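PDB 4ZOY: Sqt1 from Chaetomium thermophilum, which probably serves ribosome biogenesis as a WD40-repeat chaperone that captures its nascent ribosomal protein client while that client is still being translated. Local coordinates for residues 103-108 / 128-133; 332-337 / 341-346; 350-355 / 393-398. One frame throughout, in Å; residues are numbered along the deposited sequence.

Contact 1 (103-108 / 128-133)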
ATOM      1  N   ASP A 103       9.969  15.301   1.703  1.00 19.69           N
ATOM      2  CA  ASP A 103      10.307  16.536   0.996  1.00 21.75           C
ATOM      3  C   ASP A 103       9.283  16.878  -0.076  1.00 21.65           C
ATOM      4  O   ASP A 103       9.132  18.037  -0.471  1.00 23.46           O
ATOM      5  CB  ASP A 103      11.690  16.435   0.344  1.00 22.59           C
ATOM      6  CG  ASP A 103      12.815  16.455   1.349  1.00 26.96           C
ATOM      7  OD1 ASP A 103      12.691  17.149   2.372  1.00 30.24           O
ATOM      8  OD2 ASP A 103      13.828  15.774   1.106  1.00 28.53           O
ATOM      9  N   PHE A 104       8.598  15.859  -0.576  1.00 18.00           N
ATOM     10  CA  PHE A 104       7.609  16.060  -1.613  1.00 17.75           C
ATOM     11  C   PHE A 104       6.341  15.303  -1.291  1.00 17.62           C
ATOM     12  O   PHE A 104       6.373  14.264  -0.635  1.00 17.28           O
ATOM     13  CB  PHE A 104       8.125  15.606  -2.978  1.00 19.46           C
ATOM     14  CG  PHE A 104       9.371  16.309  -3.416  1.00 18.92           C
ATOM     15  CD1 PHE A 104       9.296  17.491  -4.134  1.00 26.15           C
ATOM     16  CD2 PHE A 104      10.616  15.782  -3.115  1.00 21.30           C
ATOM     17  CE1 PHE A 104      10.444  18.142  -4.541  1.00 27.11           C
ATOM     18  CE2 PHE A 104      11.773  16.426  -3.521  1.00 23.14           C
ATOM     19  CZ  PHE A 104      11.685  17.611  -4.237  1.00 23.05           C
ATOM     20  N   LEU A 105       5.231  15.861  -1.751  1.00 17.91           N
ATOM     21  CA  LEU A 105       3.942  15.188  -1.776  1.00 16.45           C
ATOM     22  C   LEU A 105       3.577  15.004  -3.231  1.00 17.64           C
ATOM     23  O   LEU A 105       3.612  15.958  -4.010  1.00 19.25           O
ATOM     24  CB  LEU A 105       2.873  16.015  -1.049  1.00 17.95           C
ATOM     25  CG  LEU A 105       1.428  15.529  -1.171  1.00 19.11           C
ATOM     26  CD1 LEU A 105       1.257  14.145  -0.557  1.00 18.34           C
ATOM     27  CD2 LEU A 105       0.487  16.533  -0.510  1.00 23.61           C
ATOM     28  N   VAL A 106       3.220  13.786  -3.610  1.00 15.65           N
ATOM     29  CA  VAL A 106       2.941  13.485  -4.996  1.00 14.94           C
ATOM     30  C   VAL A 106       1.546  12.893  -5.138  1.00 17.66           C
ATOM     31  O   VAL A 106       1.173  11.975  -4.401  1.00 17.53           O
ATOM     32  CB  VAL A 106       3.990  12.505  -5.571  1.00 17.26           C
ATOM     33  CG1 VAL A 106       3.807  12.357  -7.056  1.00 19.83           C
ATOM     34  CG2 VAL A 106       5.416  12.989  -5.251  1.00 16.90           C
ATOM     35  N   SER A 107       0.767  13.444  -6.064  1.00 16.53           N
ATOM     36  CA  SER A 107      -0.556  12.901  -6.339  1.00 15.86           C
ATOM     37  C   SER A 107      -0.601  12.267  -7.726  1.00 15.94           C
ATOM     38  O   SER A 107       0.055  12.731  -8.659  1.00 18.23           O
ATOM     39  CB  SER A 107      -1.626  13.992  -6.200  1.00 18.71           C
ATOM     40  OG  SER A 107      -1.357  15.067  -7.087  1.00 19.99           O
ATOM     41  N   GLY A 108      -1.374  11.196  -7.857  1.00 15.09           N
ATOM     42  CA  GLY A 108      -1.455  10.463  -9.101  1.00 15.77           C
ATOM     43  C   GLY A 108      -2.889  10.164  -9.439  1.00 17.84           C
ATOM     44  O   GLY A 108      -3.636   9.683  -8.595  1.00 17.31           O
ATOM     45  N   ALA A 128       3.179  23.161   8.141  1.00 48.88           N
ATOM     46  CA  ALA A 128       3.075  22.744   6.745  1.00 41.27           C
ATOM     47  C   ALA A 128       2.739  23.780   5.668  1.00 40.96           C
ATOM     48  O   ALA A 128       1.670  24.386   5.668  1.00 48.46           O
ATOM     49  CB  ALA A 128       2.076  21.599   6.658  1.00 45.00           C
ATOM     50  N   GLN A 129       3.671  23.922   4.727  1.00 39.26           N
ATOM     51  CA  GLN A 129       3.478  24.664   3.488  1.00 37.18           C
ATOM     52  C   GLN A 129       3.688  23.735   2.289  1.00 31.75           C
ATOM     53  O   GLN A 129       4.541  22.844   2.324  1.00 32.98           O
ATOM     54  CB  GLN A 129       4.433  25.854   3.416  1.00 43.58           C
ATOM     55  CG  GLN A 129       4.046  27.021   4.311  1.00 45.18           C
ATOM     56  CD  GLN A 129       3.045  27.945   3.646  1.00 46.99           C
ATOM     57  OE1 GLN A 129       3.398  28.722   2.757  1.00 56.57           O
ATOM     58  NE2 GLN A 129       1.788  27.858   4.062  1.00 47.88           N
ATOM     59  N   PHE A 130       2.906  23.946   1.235  1.00 32.20           N
ATOM     60  CA  PHE A 130       2.940  23.083   0.060  1.00 28.81           C
ATOM     61  C   PHE A 130       3.005  23.919  -1.209  1.00 33.21           C
ATOM     62  O   PHE A 130       2.215  24.848  -1.391  1.00 39.49           O
ATOM     63  CB  PHE A 130       1.709  22.165   0.032  1.00 27.55           C
ATOM     64  CG  PHE A 130       1.564  21.325   1.267  1.00 28.85           C
ATOM     65  CD1 PHE A 130       0.947  21.837   2.398  1.00 30.80           C
ATOM     66  CD2 PHE A 130       2.064  20.032   1.307  1.00 30.74           C
ATOM     67  CE1 PHE A 130       0.827  21.075   3.540  1.00 31.68           C
ATOM     68  CE2 PHE A 130       1.944  19.265   2.448  1.00 26.09           C
ATOM     69  CZ  PHE A 130       1.331  19.787   3.566  1.00 31.02           C
ATOM     70  N   LYS A 131       3.942  23.589  -2.087  1.00 29.40           N
ATOM     71  CA  LYS A 131       4.113  24.348  -3.318  1.00 33.25           C
ATOM     72  C   LYS A 131       4.191  23.453  -4.546  1.00 28.68           C
ATOM     73  O   LYS A 131       5.086  22.618  -4.657  1.00 28.67           O
ATOM     74  CB  LYS A 131       5.371  25.215  -3.234  1.00 37.12           C
ATOM     75  CG  LYS A 131       5.639  26.019  -4.494  1.00 40.39           C
ATOM     76  CD  LYS A 131       6.865  26.902  -4.336  1.00 45.86           C
ATOM     77  CE  LYS A 131       7.224  27.577  -5.651  1.00 46.69           C
ATOM     78  NZ  LYS A 131       6.027  28.187  -6.294  1.00 49.20           N
ATOM     79  N   PHE A 132       3.258  23.639  -5.473  1.00 25.45           N
ATOM     80  CA  PHE A 132       3.265  22.894  -6.723  1.00 27.35           C
ATOM     81  C   PHE A 132       4.553  23.156  -7.497  1.00 33.29           C
ATOM     82  O   PHE A 132       4.981  24.303  -7.629  1.00 35.92           O
ATOM     83  CB  PHE A 132       2.046  23.258  -7.572  1.00 29.29           C
ATOM     84  CG  PHE A 132       2.052  22.630  -8.934  1.00 31.56           C
ATOM     85  CD1 PHE A 132       1.866  21.264  -9.086  1.00 26.85           C
ATOM     86  CD2 PHE A 132       2.257  23.401 -10.066  1.00 33.61           C
ATOM     87  CE1 PHE A 132       1.873  20.684 -10.338  1.00 26.63           C
ATOM     88  CE2 PHE A 132       2.269  22.826 -11.321  1.00 35.07           C
ATOM     89  CZ  PHE A 132       2.078  21.463 -11.458  1.00 34.29           C
ATOM     90  N   LEU A 133       5.175  22.092  -8.000  1.00 28.69           N
ATOM     91  CA  LEU A 133       6.441  22.223  -8.714  1.00 27.84           C
ATOM     92  C   LEU A 133       6.347  21.779 -10.165  1.00 34.65           C
ATOM     93  O   LEU A 133       6.862  22.450 -11.059  1.00 36.10           O
ATOM     94  CB  LEU A 133       7.533  21.416  -8.020  1.00 30.70           C
ATOM     95  CG  LEU A 133       7.958  21.840  -6.620  1.00 34.26           C
ATOM     96  CD1 LEU A 133       9.216  21.074  -6.233  1.00 33.81           C
ATOM     97  CD2 LEU A 133       8.185  23.345  -6.539  1.00 39.40           C
TER

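Contact 2 (332-337 / 341-346)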
ATOM      1  N   GLU A 332      -6.112  -9.456  -2.363  1.00 15.31           N
ATOM      2  CA  GLU A 332      -6.005  -8.040  -2.673  1.00 17.15           C
ATOM      3  C   GLU A 332      -4.937  -7.337  -1.845  1.00 11.75           C
ATOM      4  O   GLU A 332      -4.554  -6.207  -2.173  1.00 15.38           O
ATOM      5  CB  GLU A 332      -7.354  -7.351  -2.464  1.00 25.43           C
ATOM      6  CG  GLU A 332      -8.400  -7.728  -3.520  1.00 26.12           C
ATOM      7  CD  GLU A 332      -8.076  -7.189  -4.913  1.00 37.62           C
ATOM      8  OE1 GLU A 332      -7.134  -6.376  -5.049  1.00 41.25           O
ATOM      9  OE2 GLU A 332      -8.775  -7.574  -5.882  1.00 39.70           O
ATOM     10  N   SER A 333      -4.446  -7.998  -0.796  1.00 12.84           N
ATOM     11  CA  SER A 333      -3.457  -7.372   0.059  1.00 13.30           C
ATOM     12  C   SER A 333      -2.570  -8.431   0.711  1.00 14.34           C
ATOM     13  O   SER A 333      -3.069  -9.431   1.218  1.00 14.23           O
ATOM     14  CB  SER A 333      -4.159  -6.501   1.116  1.00 14.28           C
ATOM     15  OG  SER A 333      -3.198  -5.869   1.940  1.00 15.46           O
ATOM     16  N   LEU A 334      -1.257  -8.188   0.684  1.00 13.12           N
ATOM     17  CA  LEU A 334      -0.236  -9.078   1.223  1.00 15.29           C
ATOM     18  C   LEU A 334       0.710  -8.269   2.087  1.00 14.03           C
ATOM     19  O   LEU A 334       1.114  -7.174   1.688  1.00 16.15           O
ATOM     20  CB  LEU A 334       0.587  -9.738   0.104  1.00 17.39           C
ATOM     21  CG  LEU A 334      -0.020 -10.898  -0.670  1.00 18.09           C
ATOM     22  CD1 LEU A 334       0.799 -11.157  -1.940  1.00 17.90           C
ATOM     23  CD2 LEU A 334      -0.037 -12.108   0.228  1.00 17.27           C
ATOM     24  N   ALA A 335       1.084  -8.808   3.240  1.00 14.11           N
ATOM     25  CA  ALA A 335       2.094  -8.153   4.071  1.00 13.70           C
ATOM     26  C   ALA A 335       2.923  -9.153   4.837  1.00 14.00           C
ATOM     27  O   ALA A 335       2.394 -10.053   5.494  1.00 14.00           O
ATOM     28  CB  ALA A 335       1.434  -7.182   5.030  1.00 15.56           C
ATOM     29  N   PHE A 336       4.241  -9.010   4.733  1.00 14.96           N
ATOM     30  CA  PHE A 336       5.151  -9.703   5.629  1.00 14.24           C
ATOM     31  C   PHE A 336       5.280  -8.938   6.937  1.00 14.79           C
ATOM     32  O   PHE A 336       5.394  -7.706   6.935  1.00 16.48           O
ATOM     33  CB  PHE A 336       6.544  -9.845   5.002  1.00 15.36           C
ATOM     34  CG  PHE A 336       6.629 -10.870   3.902  1.00 12.85           C
ATOM     35  CD1 PHE A 336       6.934 -12.193   4.189  1.00 13.15           C
ATOM     36  CD2 PHE A 336       6.428 -10.501   2.585  1.00 12.57           C
ATOM     37  CE1 PHE A 336       7.033 -13.139   3.169  1.00 13.58           C
ATOM     38  CE2 PHE A 336       6.524 -11.438   1.560  1.00 15.11           C
ATOM     39  CZ  PHE A 336       6.834 -12.756   1.858  1.00 14.97           C
ATOM     40  N   SER A 337       5.273  -9.654   8.050  1.00 13.13           N
ATOM     41  CA  SER A 337       5.583  -9.023   9.320  1.00 14.66           C
ATOM     42  C   SER A 337       7.013  -8.514   9.300  1.00 16.64           C
ATOM     43  O   SER A 337       7.907  -9.207   8.813  1.00 16.71           O
ATOM     44  CB  SER A 337       5.391 -10.001  10.471  1.00 16.98           C
ATOM     45  OG  SER A 337       5.887  -9.454  11.685  1.00 16.69           O
ATOM     46  N   PRO A 341       8.002 -14.254  11.885  1.00 17.48           N
ATOM     47  CA  PRO A 341       8.135 -15.032  10.650  1.00 16.16           C
ATOM     48  C   PRO A 341       6.778 -15.412  10.080  1.00 15.43           C
ATOM     49  O   PRO A 341       6.425 -16.593  10.005  1.00 16.99           O
ATOM     50  CB  PRO A 341       8.919 -16.260  11.102  1.00 17.75           C
ATOM     51  CG  PRO A 341       8.500 -16.453  12.517  1.00 19.52           C
ATOM     52  CD  PRO A 341       8.315 -15.059  13.080  1.00 19.17           C
ATOM     53  N   ILE A 342       6.006 -14.398   9.712  1.00 14.22           N
ATOM     54  CA  ILE A 342       4.672 -14.644   9.179  1.00 14.39           C
ATOM     55  C   ILE A 342       4.347 -13.740   8.001  1.00 14.44           C
ATOM     56  O   ILE A 342       4.897 -12.639   7.854  1.00 14.14           O
ATOM     57  CB  ILE A 342       3.560 -14.469  10.254  1.00 15.29           C
ATOM     58  CG1 ILE A 342       3.587 -13.053  10.844  1.00 17.21           C
ATOM     59  CG2 ILE A 342       3.684 -15.533  11.368  1.00 16.41           C
ATOM     60  CD1 ILE A 342       2.483 -12.805  11.870  1.00 17.24           C
ATOM     61  N   LEU A 343       3.438 -14.232   7.162  1.00 12.90           N
ATOM     62  CA  LEU A 343       2.895 -13.511   6.024  1.00 13.72           C
ATOM     63  C   LEU A 343       1.383 -13.499   6.162  1.00 12.98           C
ATOM     64  O   LEU A 343       0.784 -14.551   6.402  1.00 13.99           O
ATOM     65  CB  LEU A 343       3.296 -14.195   4.713  1.00 14.29           C
ATOM     66  CG  LEU A 343       2.600 -13.729   3.431  1.00 14.68           C
ATOM     67  CD1 LEU A 343       3.063 -12.326   3.016  1.00 14.98           C
ATOM     68  CD2 LEU A 343       2.803 -14.744   2.295  1.00 16.34           C
ATOM     69  N   ALA A 344       0.772 -12.320   6.029  1.00 13.65           N
ATOM     70  CA  ALA A 344      -0.688 -12.173   6.072  1.00 12.63           C
ATOM     71  C   ALA A 344      -1.248 -11.838   4.702  1.00 12.73           C
ATOM     72  O   ALA A 344      -0.672 -11.044   3.955  1.00 13.79           O
ATOM     73  CB  ALA A 344      -1.082 -11.086   7.074  1.00 15.18           C
ATOM     74  N   ALA A 345      -2.399 -12.423   4.376  1.00 13.25           N
ATOM     75  CA  ALA A 345      -3.045 -12.226   3.085  1.00 12.97           C
ATOM     76  C   ALA A 345      -4.526 -11.907   3.276  1.00 13.63           C
ATOM     77  O   ALA A 345      -5.230 -12.642   3.969  1.00 15.79           O
ATOM     78  CB  ALA A 345      -2.884 -13.467   2.221  1.00 14.08           C
ATOM     79  N   GLY A 346      -4.990 -10.818   2.671  1.00 12.41           N
ATOM     80  CA  GLY A 346      -6.403 -10.447   2.751  1.00 14.30           C
ATOM     81  C   GLY A 346      -7.082 -10.726   1.433  1.00 14.62           C
ATOM     82  O   GLY A 346      -6.548 -10.412   0.372  1.00 14.94           O
TER
HETATM   83  O   HOH W   1       7.768 -11.771   7.640  1.00 21.74           O

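Contact 3 (350-355 / 393-398)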
ATOM      1  N   GLY A 350     -13.405 -11.981   2.185  1.00 16.15           N
ATOM      2  CA  GLY A 350     -13.600 -11.536   3.556  1.00 16.11           C
ATOM      3  C   GLY A 350     -12.654 -12.114   4.600  1.00 12.96           C
ATOM      4  O   GLY A 350     -12.711 -11.731   5.772  1.00 15.46           O
ATOM      5  N   SER A 351     -11.779 -13.031   4.185  1.00 14.77           N
ATOM      6  CA  SER A 351     -10.896 -13.701   5.130  1.00 15.57           C
ATOM      7  C   SER A 351      -9.480 -13.145   5.104  1.00 13.65           C
ATOM      8  O   SER A 351      -9.051 -12.535   4.128  1.00 14.84           O
ATOM      9  CB  SER A 351     -10.826 -15.203   4.847  1.00 13.80           C
ATOM     10  OG  SER A 351     -10.148 -15.455   3.623  1.00 16.22           O
ATOM     11  N   ILE A 352      -8.780 -13.384   6.200  1.00 13.50           N
ATOM     12  CA  ILE A 352      -7.352 -13.151   6.275  1.00 13.99           C
ATOM     13  C   ILE A 352      -6.730 -14.504   6.542  1.00 16.47           C
ATOM     14  O   ILE A 352      -7.261 -15.284   7.326  1.00 16.50           O
ATOM     15  CB  ILE A 352      -6.989 -12.154   7.387  1.00 14.18           C
ATOM     16  CG1 ILE A 352      -7.621 -10.785   7.091  1.00 14.27           C
ATOM     17  CG2 ILE A 352      -5.461 -12.065   7.577  1.00 16.56           C
ATOM     18  CD1 ILE A 352      -7.538  -9.822   8.256  1.00 17.06           C
ATOM     19  N   ALA A 353      -5.615 -14.793   5.879  1.00 14.09           N
ATOM     20  CA  ALA A 353      -4.864 -16.007   6.150  1.00 13.95           C
ATOM     21  C   ALA A 353      -3.440 -15.653   6.560  1.00 15.21           C
ATOM     22  O   ALA A 353      -2.856 -14.694   6.060  1.00 16.35           O
ATOM     23  CB  ALA A 353      -4.878 -16.921   4.935  1.00 14.48           C
ATOM     24  N   VAL A 354      -2.910 -16.410   7.508  1.00 12.69           N
ATOM     25  CA  VAL A 354      -1.593 -16.155   8.070  1.00 14.50           C
ATOM     26  C   VAL A 354      -0.744 -17.393   7.857  1.00 15.45           C
ATOM     27  O   VAL A 354      -1.154 -18.499   8.218  1.00 14.64           O
ATOM     28  CB  VAL A 354      -1.675 -15.811   9.566  1.00 14.71           C
ATOM     29  CG1 VAL A 354      -0.295 -15.471  10.140  1.00 15.55           C
ATOM     30  CG2 VAL A 354      -2.644 -14.654   9.783  1.00 16.61           C
ATOM     31  N   PHE A 355       0.434 -17.199   7.271  1.00 13.21           N
ATOM     32  CA  PHE A 355       1.336 -18.313   6.954  1.00 13.38           C
ATOM     33  C   PHE A 355       2.674 -18.163   7.680  1.00 16.27           C
ATOM     34  O   PHE A 355       3.178 -17.045   7.848  1.00 13.94           O
ATOM     35  CB  PHE A 355       1.575 -18.377   5.445  1.00 12.65           C
ATOM     36  CG  PHE A 355       0.317 -18.471   4.638  1.00 12.70           C
ATOM     37  CD1 PHE A 355      -0.245 -19.709   4.370  1.00 14.70           C
ATOM     38  CD2 PHE A 355      -0.308 -17.328   4.142  1.00 14.39           C
ATOM     39  CE1 PHE A 355      -1.402 -19.816   3.623  1.00 15.69           C
ATOM     40  CE2 PHE A 355      -1.480 -17.425   3.400  1.00 15.83           C
ATOM     41  CZ  PHE A 355      -2.028 -18.673   3.134  1.00 15.56           C
ATOM     42  N   TRP A 393       3.512  -8.832  15.566  1.00 16.51           N
ATOM     43  CA  TRP A 393       2.363  -9.740  15.725  1.00 13.60           C
ATOM     44  C   TRP A 393       1.004  -9.065  15.595  1.00 15.22           C
ATOM     45  O   TRP A 393      -0.019  -9.741  15.622  1.00 16.71           O
ATOM     46  CB  TRP A 393       2.440 -10.452  17.085  1.00 15.25           C
ATOM     47  CG  TRP A 393       3.608 -11.351  17.167  1.00 18.77           C
ATOM     48  CD1 TRP A 393       4.766 -11.119  17.846  1.00 19.37           C
ATOM     49  CD2 TRP A 393       3.758 -12.626  16.531  1.00 16.51           C
ATOM     50  NE1 TRP A 393       5.628 -12.181  17.686  1.00 23.02           N
ATOM     51  CE2 TRP A 393       5.033 -13.117  16.882  1.00 23.83           C
ATOM     52  CE3 TRP A 393       2.939 -13.404  15.709  1.00 20.67           C
ATOM     53  CZ2 TRP A 393       5.511 -14.350  16.434  1.00 24.19           C
ATOM     54  CZ3 TRP A 393       3.413 -14.625  15.265  1.00 21.96           C
ATOM     55  CH2 TRP A 393       4.690 -15.086  15.629  1.00 20.25           C
ATOM     56  N   LEU A 394       1.006  -7.745  15.453  1.00 13.93           N
ATOM     57  CA  LEU A 394      -0.230  -6.975  15.401  1.00 14.16           C
ATOM     58  C   LEU A 394      -0.513  -6.497  13.977  1.00 13.89           C
ATOM     59  O   LEU A 394       0.302  -5.803  13.362  1.00 14.70           O
ATOM     60  CB  LEU A 394      -0.151  -5.792  16.367  1.00 16.62           C
ATOM     61  CG  LEU A 394      -0.310  -6.164  17.848  1.00 20.28           C
ATOM     62  CD1 LEU A 394       0.047  -4.982  18.731  1.00 23.50           C
ATOM     63  CD2 LEU A 394      -1.725  -6.655  18.137  1.00 22.81           C
ATOM     64  N   LEU A 395      -1.682  -6.873  13.480  1.00 14.05           N
ATOM     65  CA  LEU A 395      -2.085  -6.606  12.102  1.00 14.08           C
ATOM     66  C   LEU A 395      -3.346  -5.768  12.081  1.00 14.32           C
ATOM     67  O   LEU A 395      -4.339  -6.115  12.733  1.00 17.54           O
ATOM     68  CB  LEU A 395      -2.325  -7.921  11.353  1.00 14.19           C
ATOM     69  CG  LEU A 395      -2.641  -7.774   9.860  1.00 15.09           C
ATOM     70  CD1 LEU A 395      -1.346  -7.643   9.077  1.00 15.85           C
ATOM     71  CD2 LEU A 395      -3.460  -8.956   9.360  1.00 14.78           C
ATOM     72  N   THR A 396      -3.311  -4.679  11.329  1.00 12.68           N
ATOM     73  CA  THR A 396      -4.510  -3.865  11.109  1.00 12.85           C
ATOM     74  C   THR A 396      -5.093  -4.174   9.743  1.00 14.06           C
ATOM     75  O   THR A 396      -4.357  -4.303   8.762  1.00 14.29           O
ATOM     76  CB  THR A 396      -4.181  -2.384  11.208  1.00 12.24           C
ATOM     77  OG1 THR A 396      -3.524  -2.149  12.451  1.00 13.44           O
ATOM     78  CG2 THR A 396      -5.456  -1.520  11.164  1.00 13.26           C
ATOM     79  N   SER A 397      -6.417  -4.306   9.682  1.00 12.71           N
ATOM     80  CA  SER A 397      -7.087  -4.595   8.420  1.00 11.99           C
ATOM     81  C   SER A 397      -8.286  -3.669   8.211  1.00 14.32           C
ATOM     82  O   SER A 397      -8.874  -3.170   9.180  1.00 14.28           O
ATOM     83  CB  SER A 397      -7.542  -6.052   8.362  1.00 14.40           C
ATOM     84  OG  SER A 397      -8.531  -6.316   9.342  1.00 14.29           O
ATOM     85  N   CYS A 398      -8.658  -3.437   6.955  1.00 13.41           N
ATOM     86  CA  CYS A 398      -9.904  -2.719   6.680  1.00 12.13           C
ATOM     87  C   CYS A 398     -10.643  -3.430   5.569  1.00 13.58           C
ATOM     88  O   CYS A 398     -10.049  -4.168   4.786  1.00 13.77           O
ATOM     89  CB  CYS A 398      -9.632  -1.249   6.323  1.00 12.90           C
ATOM     90  SG  CYS A 398      -8.917  -0.981   4.676  1.00 13.78           S
TER

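Contact 1 (103-108 / 128-133)
F104 meets L133 at the rim of its ring. L133 CD1 lies near the ring plane and touches F104 CE1 at 3.6 Å. The two side chains cross at about a right angle, and the methyl comes to the edge of the ring, not over a face. F104 holds CG beside its backbone N (chi1 -59°), which swings the ring towards 128-133. The second touch is longer. L105 CD2 approaches F130 CD2 at 4.2 Å and comes in obliquely. F104 and L105 are successive strand residues, so the two pairs lie on opposite faces of the sheet.

The backbones do not pair directly. The CA atoms of L105 and F130 are 8.2 Å apart, because strand 114-120 runs between strands 104-109 and 129-136 in this four-stranded propeller blade. V119 of that middle strand touches both L105 and F130. V49, from the preceding blade, also touches both, and F83 meets the F130 ring. On the F104 face N155 touches the ring. T98 OG1 bonds the backbone N of F104. On the L105 side, S107 OG bonds H88 NE2, the serine-histidine link known from WD repeats.

Everything that crosses between 103-108 and 128-133 is carbon against carbon. The contact therefore has little directional preference. Its placement probably comes from the hydrogen-bonded strands around it, and the side chains fill in across the middle strand.

Contact 2 (332-337 / 341-346)
G346 O is gripped by two backbone amides of the facing strand. E332 N gives the shorter bond, 2.9 Å to G346 O. S333 N adds a weak one at 3.4 Å to the same G346 O. Two residues thus face one, a classic beta bulge. Beyond it, strands 331-336 and 342-347 form a regular antiparallel hairpin of the WD repeat. A335 and A344 are a hydrogen-bonded pair, with A344 N reaching A335 O at 2.8 Å and 175°. Near the turn, S337 N bonds I342 O at 3.0 Å, and S337 OG bonds G392 O.

The side chains of L334, F336, L343 and A345 share one face. Here L343 CD1 sits 3.7 Å from the centroid of the F336 ring, only 5° off its normal. This is a CH-pi contact over the ring centre. L343 has CG anti to its backbone N (chi1 169°), which carries CD1 across to the neighbouring strand. L334 CD2 rests on A345 CB at 3.7 Å. A265 of the preceding blade touches L334, F336 and L343. A leucine in place of F336 would probably cost L343 CD1 its flat pi surface and leave that methyl less firmly placed.

On the other face A335 packs on V379 and F381 of the next blade, and S333 OG bonds V379 N. Backbone bonds thus set the hairpin's register, and its two faces differ in chemistry: one carries only apolar side chains from the two strands, while the other adds the S333 hydroxyl bond to the next blade.

Contact 3 (350-355 / 393-398)
Two neighbouring blades of the WD40 beta-propeller meet here. Strand 352-356 is the third strand of one four-stranded sheet, and strand 394-399 is the second strand of the next. Their sheets lie face to face, so side chains do the touching, not backbones. The nearest CA atoms, those of I352 and S397, are 8.8 Å apart.

I352 carries the contact from its side with both branches. Its CG2 methyl meets L395 CD2 at 4.1 Å, and these two side chains reach toward each other tip to tip. Its longer branch goes to S397, where I352 CD1 lies 3.8 Å from S397 CB. The first torsion of I352 aims its two branches apart. CG1 stands beside the backbone N (chi1 -63°) while CG2 lies anti to that N, and the two branches reach different residues of the facing strand. L395 holds CG opposite its backbone N (chi1 -175°), which sends CD2 toward I352.

All three residues are buried. V379 of strand 376-381 touches both L395 and S397, and F381 touches L395. I352 also packs on W407, so the isoleucine covers a tryptophan of the next blade as well as its serine.

That serine belongs to a polar network characteristic of WD repeats. S397 OG is hydrogen-bonded to H371 NE2 and to W407 NE1, matching the tryptophan-serine-histidine part of the WD structural tetrad. These two bonds probably fix the rotation of the hydroxyl and satisfy it within a largely apolar interface. The interface closes over it with a methyl: I352 CD1 stands 3.8 Å from S397 OG, the same hydroxyl that H371 and W407 hold.

How the contacts relate
From the N terminus, contact 1 comes first and closes a loop of 19 residues within one early blade, across its middle strand. Contact 2 follows much later and closes the tight turn of a hairpin in another blade. Contact 3 opens just after it and spans 37 residues. The three lie in series; none nests in or crosses another. Contact 1 sits on the opposite side of the propeller, with centres about 31 and 32 Å from contacts 2 and 3. Contacts 2 and 3 touch through adjacent strands: L343 O to F355 N is 2.8 Å, a probable hydrogen bond. Contact 2 pairs strands 331-336 and 342-347, and contact 3 ties strand 352-356 of that sheet to strand 394-399 of the next.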